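Beta-fructofuranosidase (Arthrobacter, PDB 3WPU) is a bacterial beta-fructofuranosidase of the levansucrase/invertase family, whose members share a five-bladed beta-propeller domain. Local coordinates at residues N192-P198 with E240-R245; F157-W163 with T180-R186; Y233-N239 with G265-R271. One frame throughout, in Å; residues are numbered along the deposited sequence.

Contact 1 of 3, residues N192-P198 with E240-R245; sequences NIKPYDP and EFFNFR
Two mostly irregular segments lie side by side here. Residues 192-198 run extended from Lys194 onward and lead into strand 197-210; residues 240-245 form a loop that turns at Glu240 and Phe241 and extends from Phe242 to Arg245, where the next strand starts. The register is set at both ends, with CA atoms 5.0 Å apart for Pro195 and Glu240 and 6.3 Å for Pro198 and Phe244. About 445 Å² is buried.

The apolar part centres on Tyr196 and Phe242, both with chi1 p. The edge of the Tyr196 ring meets the face of Phe242 in an offset edge-to-face stack, centroids 5.2 Å apart and planes at 63°. Pro198 packs here too, its CD 3.3 Å from Phe242 CZ and its CG 4.2 Å from Phe244 CB.

Among the polar contacts, Tyr196 OH donates to Phe242 O at 2.6 Å. One water donates to Tyr196 OH (2.8 Å) and accepts from Phe244 N and Arg245 NH1 (both 3.0 Å); a second accepts from Tyr196 N (3.0 Å) and donates to Glu240 O (2.8 Å). Arg245 also forms a salt bridge with Glu338.

The contact thus joins the lead-in to strand 197-210 to the loop entering strand 245-250: the tyrosine hydroxyl bonds Phe242 O directly, two waters bridge the segments, and aromatic and proline contacts fill the apolar part.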
loop_
_atom_site.group_PDB
_atom_site.type_symbol
_atom_site.label_atom_id
_atom_site.label_comp_id
_atom_site.label_asym_id
_atom_site.label_seq_id
_atom_site.Cartn_x
_atom_site.Cartn_y
_atom_site.Cartn_z
ATOM N N ASN A 192 -24.286 8.412 11.429
ATOM C CA ASN A 192 -24.602 8.399 10.010
ATOM C C ASN A 192 -26.047 8.756 9.708
ATOM O O ASN A 192 -26.979 8.276 10.372
ATOM C CB ASN A 192 -24.354 7.004 9.412
ATOM C CG ASN A 192 -22.877 6.669 9.219
ATOM O OD1 ASN A 192 -22.545 5.513 8.951
ATOM N ND2 ASN A 192 -22.000 7.656 9.318
ATOM N N ILE A 193 -26.229 9.578 8.685
ATOM C CA ILE A 193 -27.524 9.794 8.051
ATOM C C ILE A 193 -27.750 8.635 7.084
ATOM O O ILE A 193 -28.847 8.073 7.023
ATOM C CB ILE A 193 -27.560 11.163 7.339
ATOM C CG1 ILE A 193 -27.572 12.272 8.401
ATOM C CG2 ILE A 193 -28.741 11.288 6.379
ATOM C CD1 ILE A 193 -27.098 13.619 7.907
ATOM N N LYS A 194 -26.691 8.261 6.358
ATOM C CA LYS A 194 -26.689 7.066 5.510
ATOM C C LYS A 194 -25.238 6.546 5.470
ATOM O O LYS A 194 -24.332 7.224 5.950
ATOM C CB LYS A 194 -27.208 7.373 4.089
ATOM C CG LYS A 194 -26.384 8.379 3.289
ATOM C CD LYS A 194 -26.719 8.344 1.799
ATOM C CE LYS A 194 -25.718 9.142 0.972
ATOM N NZ LYS A 194 -25.943 8.981 -0.495
ATOM N N PRO A 195 -25.013 5.354 4.909
ATOM C CA PRO A 195 -23.626 4.871 4.853
ATOM C C PRO A 195 -22.729 5.783 4.014
ATOM O O PRO A 195 -23.187 6.431 3.085
ATOM C CB PRO A 195 -23.773 3.485 4.206
ATOM C CG PRO A 195 -25.173 3.066 4.546
ATOM C CD PRO A 195 -25.970 4.323 4.469
ATOM N N TYR A 196 -21.445 5.806 4.334
ATOM C CA TYR A 196 -20.490 6.572 3.550
ATOM C C TYR A 196 -20.350 5.984 2.145
ATOM O O TYR A 196 -20.835 4.885 1.861
ATOM C CB TYR A 196 -19.156 6.702 4.262
ATOM C CG TYR A 196 -18.166 5.557 4.122
ATOM C CD1 TYR A 196 -16.827 5.823 3.906
ATOM C CD2 TYR A 196 -18.570 4.213 4.179
ATOM C CE1 TYR A 196 -15.903 4.818 3.796
ATOM C CE2 TYR A 196 -17.659 3.187 4.069
ATOM C CZ TYR A 196 -16.326 3.487 3.830
ATOM O OH TYR A 196 -15.404 2.478 3.737
ATOM N N ASP A 197 -19.675 6.747 1.301
ATOM C CA ASP A 197 -19.660 6.492 -0.143
ATOM C C ASP A 197 -18.246 6.663 -0.657
ATOM O O ASP A 197 -17.870 7.743 -1.097
ATOM C CB ASP A 197 -20.623 7.444 -0.832
ATOM C CG ASP A 197 -20.871 7.101 -2.292
ATOM O OD1 ASP A 197 -20.147 6.293 -2.887
ATOM O OD2 ASP A 197 -21.791 7.716 -2.858
ATOM N N PRO A 198 -17.450 5.579 -0.584
ATOM C CA PRO A 198 -16.101 5.556 -1.119
ATOM C C PRO A 198 -16.112 5.046 -2.549
ATOM O O PRO A 198 -16.675 3.985 -2.814
ATOM C CB PRO A 198 -15.397 4.548 -0.231
ATOM C CG PRO A 198 -16.459 3.588 0.200
ATOM C CD PRO A 198 -17.781 4.331 0.132
ATOM N N GLU A 240 -22.896 -1.041 6.749
ATOM C CA GLU A 240 -22.720 0.388 6.848
ATOM C C GLU A 240 -21.258 0.823 6.819
ATOM O O GLU A 240 -20.934 1.930 6.394
ATOM C CB GLU A 240 -23.350 0.821 8.183
ATOM C CG GLU A 240 -23.125 2.242 8.588
ATOM C CD GLU A 240 -24.113 2.663 9.655
ATOM O OE1 GLU A 240 -24.600 1.792 10.414
ATOM O OE2 GLU A 240 -24.403 3.872 9.708
ATOM N N PHE A 241 -20.397 -0.045 7.328
ATOM C CA PHE A 241 -18.973 0.236 7.471
ATOM C C PHE A 241 -18.132 -0.657 6.585
ATOM O O PHE A 241 -16.969 -0.958 6.900
ATOM C CB PHE A 241 -18.576 0.096 8.925
ATOM C CG PHE A 241 -19.314 1.044 9.820
ATOM C CD1 PHE A 241 -19.138 2.416 9.684
ATOM C CD2 PHE A 241 -20.220 0.577 10.762
ATOM C CE1 PHE A 241 -19.835 3.310 10.490
ATOM C CE2 PHE A 241 -20.915 1.463 11.579
ATOM C CZ PHE A 241 -20.723 2.830 11.436
ATOM N N PHE A 242 -18.695 -1.012 5.435
ATOM C CA PHE A 242 -17.969 -1.733 4.404
ATOM C C PHE A 242 -16.688 -1.024 3.994
ATOM O O PHE A 242 -16.606 0.193 4.064
ATOM C CB PHE A 242 -18.844 -1.948 3.156
ATOM C CG PHE A 242 -19.052 -0.714 2.294
ATOM C CD1 PHE A 242 -18.546 -0.680 0.998
ATOM C CD2 PHE A 242 -19.788 0.390 2.741
ATOM C CE1 PHE A 242 -18.773 0.407 0.180
ATOM C CE2 PHE A 242 -19.992 1.499 1.933
ATOM C CZ PHE A 242 -19.490 1.509 0.642
ATOM N N ASN A 243 -15.703 -1.813 3.564
ATOM C CA ASN A 243 -14.431 -1.336 3.049
ATOM C C ASN A 243 -14.402 -1.404 1.538
ATOM O O ASN A 243 -14.833 -2.392 0.962
ATOM C CB ASN A 243 -13.312 -2.212 3.612
ATOM C CG ASN A 243 -13.307 -2.226 5.128
ATOM O OD1 ASN A 243 -13.526 -3.258 5.776
ATOM N ND2 ASN A 243 -13.047 -1.090 5.688
ATOM N N PHE A 244 -13.869 -0.364 0.914
ATOM C CA PHE A 244 -13.779 -0.299 -0.569
ATOM C C PHE A 244 -12.846 0.844 -0.890
ATOM O O PHE A 244 -13.217 2.005 -0.753
ATOM C CB PHE A 244 -15.150 -0.105 -1.228
ATOM C CG PHE A 244 -15.104 -0.233 -2.729
ATOM C CD1 PHE A 244 -15.197 -1.470 -3.337
ATOM C CD2 PHE A 244 -14.977 0.898 -3.517
ATOM C CE1 PHE A 244 -15.105 -1.571 -4.722
ATOM C CE2 PHE A 244 -14.918 0.801 -4.891
ATOM C CZ PHE A 244 -14.985 -0.439 -5.488
ATOM N N ARG A 245 -11.599 0.529 -1.182
ATOM C CA ARG A 245 -10.576 1.563 -1.350
ATOM C C ARG A 245 -9.257 1.030 -1.859
ATOM O O ARG A 245 -9.085 -0.188 -2.001
ATOM C CB ARG A 245 -10.345 2.286 0.014
ATOM C CG ARG A 245 -9.923 1.396 1.163
ATOM C CD ARG A 245 -9.690 2.263 2.407
ATOM N NE ARG A 245 -9.411 1.472 3.590
ATOM C CZ ARG A 245 -10.309 0.896 4.377
ATOM N NH1 ARG A 245 -11.612 1.033 4.167
ATOM N NH2 ARG A 245 -9.898 0.215 5.438
HETATM O O HOH W 1 -13.230 2.294 2.029
HETATM O O HOH W 2 -20.633 4.605 6.958
#

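Contact 2 of 3, residues F157-W163 with T180-R186; sequences FSHQTQW and TDVAFYR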
loop_
_atom_site.group_PDB
_atom_site.type_symbol
_atom_site.label_atom_id
_atom_site.label_comp_id
_atom_site.label_asym_id
_atom_site.label_seq_id
_atom_site.Cartn_x
_atom_site.Cartn_y
_atom_site.Cartn_z
ATOM N N PHE A 157 -23.013 15.976 1.590
ATOM C CA PHE A 157 -22.033 15.364 2.456
ATOM C C PHE A 157 -21.518 16.319 3.535
ATOM O O PHE A 157 -21.381 17.539 3.317
ATOM C CB PHE A 157 -20.860 14.784 1.662
ATOM C CG PHE A 157 -20.380 15.646 0.526
ATOM C CD1 PHE A 157 -19.579 16.757 0.771
ATOM C CD2 PHE A 157 -20.699 15.332 -0.800
ATOM C CE1 PHE A 157 -19.103 17.536 -0.271
ATOM C CE2 PHE A 157 -20.227 16.122 -1.844
ATOM C CZ PHE A 157 -19.438 17.227 -1.572
ATOM N N SER A 158 -21.240 15.751 4.685
ATOM C CA SER A 158 -20.670 16.505 5.814
ATOM C C SER A 158 -19.141 16.548 5.753
ATOM O O SER A 158 -18.513 17.468 6.279
ATOM C CB SER A 158 -21.095 15.887 7.122
ATOM O OG SER A 158 -20.764 14.509 7.205
ATOM N N HIS A 159 -18.554 15.531 5.130
ATOM C CA HIS A 159 -17.095 15.396 5.004
ATOM C C HIS A 159 -16.834 14.861 3.619
ATOM O O HIS A 159 -17.682 14.175 3.057
ATOM C CB HIS A 159 -16.523 14.419 6.024
ATOM C CG HIS A 159 -16.811 14.788 7.443
ATOM N ND1 HIS A 159 -18.056 14.630 8.020
ATOM C CD2 HIS A 159 -16.008 15.297 8.405
ATOM C CE1 HIS A 159 -18.008 15.051 9.273
ATOM N NE2 HIS A 159 -16.775 15.448 9.533
ATOM N N GLN A 160 -15.673 15.180 3.070
ATOM C CA GLN A 160 -15.357 14.723 1.726
ATOM C C GLN A 160 -13.833 14.636 1.678
ATOM O O GLN A 160 -13.138 15.637 1.824
ATOM C CB GLN A 160 -15.957 15.677 0.696
ATOM C CG GLN A 160 -16.309 15.052 -0.661
ATOM C CD GLN A 160 -15.113 14.814 -1.555
ATOM O OE1 GLN A 160 -14.627 15.723 -2.203
ATOM N NE2 GLN A 160 -14.640 13.559 -1.606
ATOM N N THR A 161 -13.329 13.420 1.505
ATOM C CA THR A 161 -11.895 13.161 1.609
ATOM C C THR A 161 -11.358 12.497 0.380
ATOM O O THR A 161 -12.102 11.967 -0.431
ATOM C CB THR A 161 -11.561 12.225 2.762
ATOM O OG1 THR A 161 -12.173 10.940 2.573
ATOM C CG2 THR A 161 -12.047 12.788 4.043
ATOM N N GLN A 162 -10.038 12.547 0.283
ATOM C CA GLN A 162 -9.267 11.758 -0.653
ATOM C C GLN A 162 -8.469 10.760 0.163
ATOM O O GLN A 162 -7.759 11.121 1.108
ATOM C CB GLN A 162 -8.351 12.606 -1.520
ATOM C CG GLN A 162 -9.074 13.655 -2.341
ATOM C CD GLN A 162 -8.696 15.070 -1.964
ATOM O OE1 GLN A 162 -7.555 15.336 -1.636
ATOM N NE2 GLN A 162 -9.644 15.995 -2.073
ATOM N N TRP A 163 -8.678 9.493 -0.155
ATOM C CA TRP A 163 -7.964 8.380 0.464
ATOM C C TRP A 163 -7.002 7.734 -0.570
ATOM O O TRP A 163 -6.918 8.223 -1.702
ATOM C CB TRP A 163 -8.996 7.426 1.074
ATOM C CG TRP A 163 -9.575 7.865 2.415
ATOM C CD1 TRP A 163 -9.308 9.010 3.110
ATOM C CD2 TRP A 163 -10.526 7.135 3.179
ATOM N NE1 TRP A 163 -10.030 9.020 4.295
ATOM C CE2 TRP A 163 -10.786 7.877 4.360
ATOM C CE3 TRP A 163 -11.156 5.906 3.008
ATOM C CZ2 TRP A 163 -11.688 7.426 5.340
ATOM C CZ3 TRP A 163 -12.048 5.447 4.001
ATOM C CH2 TRP A 163 -12.294 6.211 5.151
ATOM N N THR A 180 -9.044 7.075 -3.896
ATOM C CA THR A 180 -10.321 6.757 -3.310
ATOM C C THR A 180 -10.991 8.058 -2.926
ATOM O O THR A 180 -10.499 8.800 -2.066
ATOM C CB THR A 180 -10.198 5.830 -2.094
ATOM O OG1 THR A 180 -9.298 4.737 -2.365
ATOM C CG2 THR A 180 -11.574 5.291 -1.666
ATOM N N ASP A 181 -12.127 8.328 -3.551
ATOM C CA ASP A 181 -12.824 9.593 -3.402
ATOM C C ASP A 181 -14.021 9.300 -2.511
ATOM O O ASP A 181 -14.849 8.477 -2.870
ATOM C CB ASP A 181 -13.239 10.112 -4.785
ATOM C CG ASP A 181 -13.597 11.614 -4.783
ATOM O OD1 ASP A 181 -13.385 12.316 -3.753
ATOM O OD2 ASP A 181 -14.091 12.123 -5.813
ATOM N N VAL A 182 -14.086 9.916 -1.325
ATOM C CA VAL A 182 -15.034 9.477 -0.308
ATOM C C VAL A 182 -15.935 10.605 0.190
ATOM O O VAL A 182 -15.476 11.727 0.494
ATOM C CB VAL A 182 -14.321 8.846 0.912
ATOM C CG1 VAL A 182 -15.305 8.101 1.801
ATOM C CG2 VAL A 182 -13.229 7.889 0.463
ATOM N N ALA A 183 -17.222 10.312 0.289
ATOM C CA ALA A 183 -18.200 11.253 0.856
ATOM C C ALA A 183 -18.852 10.635 2.089
ATOM O O ALA A 183 -19.227 9.467 2.093
ATOM C CB ALA A 183 -19.261 11.635 -0.162
ATOM N N PHE A 184 -18.959 11.433 3.152
ATOM C CA PHE A 184 -19.580 11.017 4.387
ATOM C C PHE A 184 -20.814 11.868 4.618
ATOM O O PHE A 184 -20.830 13.052 4.250
ATOM C CB PHE A 184 -18.665 11.222 5.592
ATOM C CG PHE A 184 -17.351 10.475 5.516
ATOM C CD1 PHE A 184 -17.146 9.319 6.258
ATOM C CD2 PHE A 184 -16.309 10.941 4.708
ATOM C CE1 PHE A 184 -15.933 8.650 6.197
ATOM C CE2 PHE A 184 -15.080 10.287 4.672
ATOM C CZ PHE A 184 -14.912 9.128 5.397
ATOM N N TYR A 185 -21.805 11.268 5.278
ATOM C CA TYR A 185 -23.100 11.926 5.519
ATOM C C TYR A 185 -23.462 11.756 6.978
ATOM O O TYR A 185 -24.161 10.820 7.354
ATOM C CB TYR A 185 -24.155 11.348 4.581
ATOM C CG TYR A 185 -23.785 11.509 3.138
ATOM C CD1 TYR A 185 -24.263 12.584 2.377
ATOM C CD2 TYR A 185 -22.931 10.604 2.516
ATOM C CE1 TYR A 185 -23.908 12.741 1.042
ATOM C CE2 TYR A 185 -22.577 10.758 1.186
ATOM C CZ TYR A 185 -23.046 11.840 0.460
ATOM O OH TYR A 185 -22.704 11.983 -0.869
ATOM N N ARG A 186 -22.935 12.662 7.805
ATOM C CA ARG A 186 -22.991 12.511 9.256
ATOM C C ARG A 186 -23.761 13.650 9.913
ATOM O O ARG A 186 -23.706 14.789 9.451
ATOM C CB ARG A 186 -21.576 12.436 9.833
ATOM C CG ARG A 186 -20.933 11.055 9.644
ATOM C CD ARG A 186 -19.451 11.097 9.329
ATOM N NE ARG A 186 -18.572 11.104 10.491
ATOM C CZ ARG A 186 -17.636 10.186 10.782
ATOM N NH1 ARG A 186 -17.435 9.102 10.047
ATOM N NH2 ARG A 186 -16.904 10.352 11.856
#
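Strands 159-163 and 180-184 are the paired arms of a beta hairpin, antiparallel at 158° with axes 4.8 Å apart. Their backbone groups are satisfied by one another in the regular ladder: Phe184 N donates to His159 O (3.0 Å), Thr161 N to Val182 O (2.9 Å), Val182 N to Thr161 O (3.0 Å), Trp163 N to Thr180 O (2.7 Å) and Thr180 N to Trp163 O (3.3 Å).

At the open end the ladder takes in a classic beta bulge, Ser158 and His159 both facing Phe184. Phe184 O takes its main bond from Ser158 N (2.8 Å) and a weak one from His159 N (3.5 Å). Ser158 OG then accepts from Arg186 N (2.9 Å), and it shares a hydrogen bond with His159 ND1 (2.8 Å).

Gln160 NE2 spends its donors on Val182 O (2.9 Å) and Asp181 OD1 (2.8 Å), while its OE1 bonds Thr148. Tyr185 OH and Trp163 NE1 find the carbonyls of Asp154 and His111.

On the face carrying Thr161, Trp163, Val182 and Phe184, the edge of Phe184 meets the face of the Trp163 six-membered ring, centroids 5.8 Å apart. Phe157 CB sits over the Tyr185 ring in a CH-pi contact.

Backbone pairing therefore fixes the hairpin's register; Ser158 OG carries the bonding past the bulge to Arg186 N, and the Gln160 amide adds a side-chain tie within the ladder.

Contact 3 of 3, residues Y233-N239 with G265-R271; sequences YQTGAQN and GNSAMQR
Segment 233-239 is a loop that turns beside the end of strand 260-266, burying about 541 Å² with residues 265-271. Tyr233 is extended, its CA 3.5 Å from Asn266 O. Gln234 follows with its CA only 3.9 Å from that of Ala268, the centre of an inverse gamma turn. Gln234 N donates to Asn266 O (2.9 Å), and its side chain, chi1 and chi2 both t, carries NE2 to Met269 O (2.9 Å). Thr235 (chi1 p) opens an ST motif, OG1 accepting from Gln238 N at 3.3 Å; residues 236-238 have helical angles, and Asn239 N reaches Thr235 O at 2.9 Å. Gln238 O accepts from Arg271 N (2.9 Å). Asn239 (chi1 t) then bends back, ND2 donating to Gln234 OE1 at 3.0 Å. One water bridges Gln234 O and Asn266 N, another Gln234 NE2 and Arg271 NH1.

The side formed by Tyr233 and residues 265-269 meets strands 305-313 and 321-331: Tyr233 OH bonds Leu310 and Leu324, and Gly265 and Ser267 pair with strand 305-313.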
loop_
_atom_site.group_PDB
_atom_site.type_symbol
_atom_site.label_atom_id
_atom_site.label_comp_id
_atom_site.label_asym_id
_atom_site.label_seq_id
_atom_site.Cartn_x
_atom_site.Cartn_y
_atom_site.Cartn_z
ATOM N N TYR A 233 -18.214 -7.325 -4.340
ATOM C CA TYR A 233 -17.697 -6.415 -3.296
ATOM C C TYR A 233 -18.860 -5.863 -2.514
ATOM O O TYR A 233 -19.852 -5.377 -3.085
ATOM C CB TYR A 233 -16.777 -5.344 -3.930
ATOM C CG TYR A 233 -15.764 -6.020 -4.771
ATOM C CD1 TYR A 233 -14.775 -6.805 -4.200
ATOM C CD2 TYR A 233 -15.880 -6.023 -6.160
ATOM C CE1 TYR A 233 -13.869 -7.502 -4.953
ATOM C CE2 TYR A 233 -14.983 -6.717 -6.936
ATOM C CZ TYR A 233 -14.003 -7.487 -6.349
ATOM O OH TYR A 233 -13.143 -8.238 -7.106
ATOM N N GLN A 234 -18.745 -5.984 -1.188
ATOM C CA GLN A 234 -19.791 -5.597 -0.258
ATOM C C GLN A 234 -20.155 -4.105 -0.363
ATOM O O GLN A 234 -19.287 -3.261 -0.553
ATOM C CB GLN A 234 -19.317 -5.884 1.162
ATOM C CG GLN A 234 -20.425 -5.890 2.190
ATOM C CD GLN A 234 -19.905 -6.064 3.603
ATOM O OE1 GLN A 234 -19.015 -5.338 4.024
ATOM N NE2 GLN A 234 -20.454 -7.054 4.338
ATOM N N THR A 235 -21.447 -3.805 -0.238
ATOM C CA THR A 235 -21.938 -2.436 -0.334
ATOM C C THR A 235 -22.345 -1.887 1.037
ATOM O O THR A 235 -22.428 -2.622 2.014
ATOM C CB THR A 235 -23.202 -2.346 -1.185
ATOM O OG1 THR A 235 -24.236 -3.087 -0.528
ATOM C CG2 THR A 235 -22.969 -2.893 -2.593
ATOM N N GLY A 236 -22.653 -0.595 1.075
ATOM C CA GLY A 236 -23.122 0.060 2.306
ATOM C C GLY A 236 -24.474 -0.485 2.787
ATOM O O GLY A 236 -24.756 -0.514 3.980
ATOM N N ALA A 237 -25.304 -0.975 1.871
ATOM C CA ALA A 237 -26.586 -1.610 2.234
ATOM C C ALA A 237 -26.352 -2.947 2.932
ATOM O O ALA A 237 -27.094 -3.331 3.836
ATOM C CB ALA A 237 -27.449 -1.805 0.999
ATOM N N GLN A 238 -25.286 -3.632 2.536
ATOM C CA GLN A 238 -24.887 -4.902 3.136
ATOM C C GLN A 238 -24.167 -4.683 4.462
ATOM O O GLN A 238 -24.288 -5.481 5.371
ATOM C CB GLN A 238 -24.045 -5.698 2.154
ATOM C CG GLN A 238 -24.883 -6.268 1.020
ATOM C CD GLN A 238 -24.067 -6.775 -0.155
ATOM O OE1 GLN A 238 -22.948 -6.325 -0.389
ATOM N NE2 GLN A 238 -24.612 -7.764 -0.886
ATOM N N ASN A 239 -23.450 -3.569 4.576
ATOM C CA ASN A 239 -22.695 -3.250 5.784
ATOM C C ASN A 239 -22.371 -1.771 5.774
ATOM O O ASN A 239 -21.617 -1.303 4.943
ATOM C CB ASN A 239 -21.402 -4.079 5.798
ATOM C CG ASN A 239 -20.430 -3.689 6.889
ATOM O OD1 ASN A 239 -20.755 -2.942 7.827
ATOM N ND2 ASN A 239 -19.191 -4.194 6.763
ATOM N N GLY A 265 -11.650 -4.687 -0.736
ATOM C CA GLY A 265 -13.095 -4.769 -0.558
ATOM C C GLY A 265 -13.467 -5.595 0.657
ATOM O O GLY A 265 -12.596 -5.951 1.482
ATOM N N ASN A 266 -14.765 -5.882 0.796
ATOM C CA ASN A 266 -15.220 -6.970 1.643
ATOM C C ASN A 266 -16.002 -7.946 0.785
ATOM O O ASN A 266 -16.563 -7.576 -0.242
ATOM C CB ASN A 266 -16.156 -6.502 2.761
ATOM C CG ASN A 266 -15.461 -5.669 3.842
ATOM O OD1 ASN A 266 -16.059 -4.755 4.380
ATOM N ND2 ASN A 266 -14.264 -5.992 4.179
ATOM N N SER A 267 -16.044 -9.196 1.224
ATOM C CA SER A 267 -16.892 -10.186 0.584
ATOM C C SER A 267 -18.344 -9.704 0.628
ATOM O O SER A 267 -18.809 -9.138 1.606
ATOM C CB SER A 267 -16.743 -11.527 1.293
ATOM O OG SER A 267 -15.416 -11.998 1.194
ATOM N N ALA A 268 -19.057 -9.952 -0.457
ATOM C CA ALA A 268 -20.394 -9.391 -0.678
ATOM C C ALA A 268 -21.491 -10.241 -0.028
ATOM O O ALA A 268 -22.274 -10.949 -0.690
ATOM C CB ALA A 268 -20.627 -9.234 -2.186
ATOM N N MET A 269 -21.538 -10.177 1.287
ATOM C CA MET A 269 -22.574 -10.840 2.071
ATOM C C MET A 269 -23.219 -9.790 2.940
ATOM O O MET A 269 -22.555 -8.860 3.389
ATOM C CB MET A 269 -21.975 -11.941 2.946
ATOM C CG MET A 269 -21.580 -13.174 2.145
ATOM S SD MET A 269 -20.861 -14.520 3.110
ATOM C CE MET A 269 -19.200 -13.975 3.420
ATOM N N GLN A 270 -24.515 -9.927 3.175
ATOM C CA GLN A 270 -25.186 -9.085 4.134
ATOM C C GLN A 270 -24.536 -9.324 5.481
ATOM O O GLN A 270 -24.305 -10.475 5.858
ATOM C CB GLN A 270 -26.674 -9.462 4.184
ATOM C CG GLN A 270 -27.506 -8.594 5.102
ATOM C CD GLN A 270 -27.663 -7.168 4.605
ATOM O OE1 GLN A 270 -27.586 -6.211 5.374
ATOM N NE2 GLN A 270 -27.871 -7.019 3.325
ATOM N N ARG A 271 -24.237 -8.254 6.221
ATOM C CA ARG A 271 -23.439 -8.366 7.431
ATOM C C ARG A 271 -24.003 -9.391 8.411
ATOM O O ARG A 271 -23.281 -10.225 8.957
ATOM C CB ARG A 271 -23.341 -7.008 8.118
ATOM C CG ARG A 271 -22.614 -7.040 9.440
ATOM C CD ARG A 271 -22.469 -5.626 9.965
ATOM N NE ARG A 271 -21.638 -5.557 11.162
ATOM C CZ ARG A 271 -20.303 -5.626 11.182
ATOM N NH1 ARG A 271 -19.593 -5.801 10.060
ATOM N NH2 ARG A 271 -19.666 -5.522 12.344
HETATM O O HOH W 3 -16.484 -3.886 -0.735
HETATM O O HOH W 4 -19.871 -7.342 7.178
#

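Contact 2 comes first along the chain and closes before either of the others opens; contacts 1 and 3 then cross, their segments alternating. Contact 1 is the middle piece, its centre about 9 Å from that of contact 2 and about 10 Å from that of contact 3, whereas contacts 2 and 3 are about 19 Å apart between centres and do not touch. Strands 174-184 and 197-210 are neighbours in one sheet, and 192-198 touches contact 2 directly through its backbone. Residues 233-239 lead straight into 240-245, and strands 245-250 and 260-266 belong to a second sheet. The three therefore trace a path from one sheet to the next, as between neighbouring blades of a propeller.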